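Local coordinates for rifin (Plasmodium falciparum, PDB 7JZK), which is a variant surface antigen of the malaria parasite whose V2 domain, the part crystallised here, is bound by the LAIR1 ectodomain of antibody MGD21 and probably targets LAIR1, at residues Arg37-Asp42 with Gln86-Val91. Numbering follows the deposited sequence.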
loop_
_atom_site.group_PDB
_atom_site.type_symbol
_atom_site.label_atom_id
_atom_site.label_comp_id
_atom_site.label_asym_id
_atom_site.label_seq_id
_atom_site.Cartn_x
_atom_site.Cartn_y
_atom_site.Cartn_z
ATOM N N ARG B 37 1.234 14.797 9.384
ATOM C CA ARG B 37 -0.181 14.974 9.667
ATOM C C ARG B 37 -1.062 14.337 8.600
ATOM O O ARG B 37 -2.203 13.964 8.894
ATOM C CB ARG B 37 -0.464 16.469 9.861
ATOM C CG ARG B 37 0.216 17.037 11.146
ATOM C CD ARG B 37 0.199 18.568 11.237
ATOM N NE ARG B 37 -1.147 19.142 11.200
ATOM C CZ ARG B 37 -1.445 20.331 10.673
ATOM N NH1 ARG B 37 -2.704 20.764 10.695
ATOM N NH2 ARG B 37 -0.497 21.083 10.103
ATOM N N TYR B 38 -0.577 14.213 7.357
ATOM C CA TYR B 38 -1.434 13.655 6.316
ATOM C C TYR B 38 -1.244 12.158 6.148
ATOM O O TYR B 38 -2.212 11.443 5.896
ATOM C CB TYR B 38 -1.161 14.334 4.971
ATOM C CG TYR B 38 -2.194 14.035 3.908
ATOM C CD1 TYR B 38 -2.134 12.868 3.156
ATOM C CD2 TYR B 38 -3.230 14.915 3.664
ATOM C CE1 TYR B 38 -3.083 12.586 2.191
ATOM C CE2 TYR B 38 -4.177 14.657 2.707
ATOM C CZ TYR B 38 -4.104 13.488 1.971
ATOM O OH TYR B 38 -5.049 13.223 1.005
ATOM N N PHE B 39 -0.016 11.667 6.282
ATOM C CA PHE B 39 0.274 10.250 6.122
ATOM C C PHE B 39 0.504 9.537 7.447
ATOM O O PHE B 39 0.559 8.308 7.459
ATOM C CB PHE B 39 1.507 10.044 5.244
ATOM C CG PHE B 39 1.315 10.464 3.827
ATOM C CD1 PHE B 39 0.721 9.622 2.910
ATOM C CD2 PHE B 39 1.752 11.714 3.405
ATOM C CE1 PHE B 39 0.544 10.024 1.589
ATOM C CE2 PHE B 39 1.588 12.119 2.087
ATOM C CZ PHE B 39 0.981 11.274 1.179
ATOM N N HIS B 40 0.578 10.259 8.562
ATOM C CA HIS B 40 0.728 9.622 9.866
ATOM C C HIS B 40 1.965 8.746 9.873
ATOM O O HIS B 40 2.007 7.692 10.497
ATOM C CB HIS B 40 -0.545 8.853 10.232
ATOM C CG HIS B 40 -1.785 9.530 9.723
ATOM N ND1 HIS B 40 -2.261 10.712 10.265
ATOM C CD2 HIS B 40 -2.597 9.241 8.671
ATOM C CE1 HIS B 40 -3.340 11.089 9.597
ATOM N NE2 HIS B 40 -3.561 10.219 8.623
ATOM N N ILE B 41 3.006 9.297 9.253
ATOM C CA ILE B 41 4.326 8.623 9.188
ATOM C C ILE B 41 5.380 9.527 9.840
ATOM O O ILE B 41 5.191 10.728 9.836
ATOM C CB ILE B 41 4.641 8.275 7.718
ATOM C CG1 ILE B 41 5.328 6.919 7.590
ATOM C CG2 ILE B 41 5.405 9.379 7.007
ATOM C CD1 ILE B 41 4.493 5.776 8.088
ATOM N N ASP B 42 6.399 8.939 10.457
ATOM C CA ASP B 42 7.488 9.699 11.112
ATOM C C ASP B 42 8.812 9.390 10.422
ATOM O O ASP B 42 9.784 10.113 10.653
ATOM C CB ASP B 42 7.585 9.295 12.574
ATOM C CG ASP B 42 6.340 9.655 13.354
ATOM O OD1 ASP B 42 6.243 10.816 13.790
ATOM O OD2 ASP B 42 5.476 8.776 13.505
ATOM N N GLN B 86 -1.561 1.338 11.116
ATOM C CA GLN B 86 -2.784 1.274 10.290
ATOM C C GLN B 86 -3.137 2.624 9.652
ATOM O O GLN B 86 -3.640 2.606 8.544
ATOM C CB GLN B 86 -3.898 0.671 11.137
ATOM C CG GLN B 86 -3.563 -0.716 11.654
ATOM C CD GLN B 86 -4.165 -1.789 10.785
ATOM O OE1 GLN B 86 -5.191 -1.588 10.146
ATOM N NE2 GLN B 86 -3.534 -2.950 10.768
ATOM N N ALA B 87 -2.920 3.737 10.326
ATOM C CA ALA B 87 -3.320 5.065 9.821
ATOM C C ALA B 87 -2.650 5.389 8.491
ATOM O O ALA B 87 -3.287 6.029 7.657
ATOM C CB ALA B 87 -2.999 6.094 10.849
ATOM N N PHE B 88 -1.395 5.011 8.341
ATOM C CA PHE B 88 -0.683 5.191 7.074
ATOM C C PHE B 88 -1.351 4.409 5.952
ATOM O O PHE B 88 -1.642 4.955 4.892
ATOM C CB PHE B 88 0.779 4.744 7.246
ATOM C CG PHE B 88 1.624 4.858 6.006
ATOM C CD1 PHE B 88 1.539 5.971 5.182
ATOM C CD2 PHE B 88 2.540 3.873 5.692
ATOM C CE1 PHE B 88 2.360 6.086 4.049
ATOM C CE2 PHE B 88 3.352 3.980 4.553
ATOM C CZ PHE B 88 3.253 5.085 3.733
ATOM N N CYS B 89 -1.680 3.145 6.199
ATOM C CA CYS B 89 -2.343 2.341 5.183
ATOM C C CYS B 89 -3.753 2.852 4.914
ATOM O O CYS B 89 -4.194 2.867 3.764
ATOM C CB CYS B 89 -2.355 0.881 5.653
ATOM S SG CYS B 89 -0.693 0.338 6.148
ATOM N N ASP B 90 -4.400 3.410 5.929
ATOM C CA ASP B 90 -5.756 3.948 5.832
ATOM C C ASP B 90 -5.848 5.070 4.799
ATOM O O ASP B 90 -6.934 5.318 4.264
ATOM C CB ASP B 90 -6.195 4.441 7.231
ATOM C CG ASP B 90 -7.628 5.000 7.268
ATOM O OD1 ASP B 90 -7.794 6.239 7.213
ATOM O OD2 ASP B 90 -8.594 4.200 7.349
ATOM N N VAL B 91 -4.720 5.714 4.474
ATOM C CA VAL B 91 -4.687 6.765 3.459
ATOM C C VAL B 91 -5.128 6.241 2.101
ATOM O O VAL B 91 -5.683 6.993 1.287
ATOM C CB VAL B 91 -3.280 7.386 3.390
ATOM C CG1 VAL B 91 -3.192 8.457 2.282
ATOM C CG2 VAL B 91 -2.941 7.989 4.721
#
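F88 meets F39 at the end of helix 13-39 and I41 in the loop that follows. The methyl CD1 of I41 lies over one ring face, 3.9 Å from the F88 centroid and 24° off the ring normal, a CH-pi contact displaced toward the CD2 side. F39 reaches the F88 ring with its own ring, CD1 standing 4.1 Å from F88 CE1 in an oblique crossing. Alongside them, F39 O approaches F88 CA at 3.4 Å with 136° at the hydrogen, a CA-H...O contact at the closest backbone approach. One turn further along helix 86-94, V91 directs CG1 obliquely at the rings of both Y38 and F39, each of their CE1 atoms at 4.1 Å; its CG2 is 3.7 Å from Y38 O. The site joins the C-terminal end of the long helix 13-39 to the short helix 86-94 within the largely helical V2 domain. The Y38 ring, CG anti to the backbone N (chi1 -168°), sets CD1 over the centre of the F39 face. H40, with positive phi, is where the chain leaves the helix, and its CB rests 3.7 Å from A87 CB. N85 bridges the two segments by hydrogen bonds, ND2 to H40 O and F88 N to OD1. Helix 61-75 packs on F39 through I68 and on F88 through M72, and C76, next after it, is disulfide-bonded to C89. Q86 OE1 hydrogen-bonds Y43 OH of the antibody-derived LAIR1 ectodomain chain.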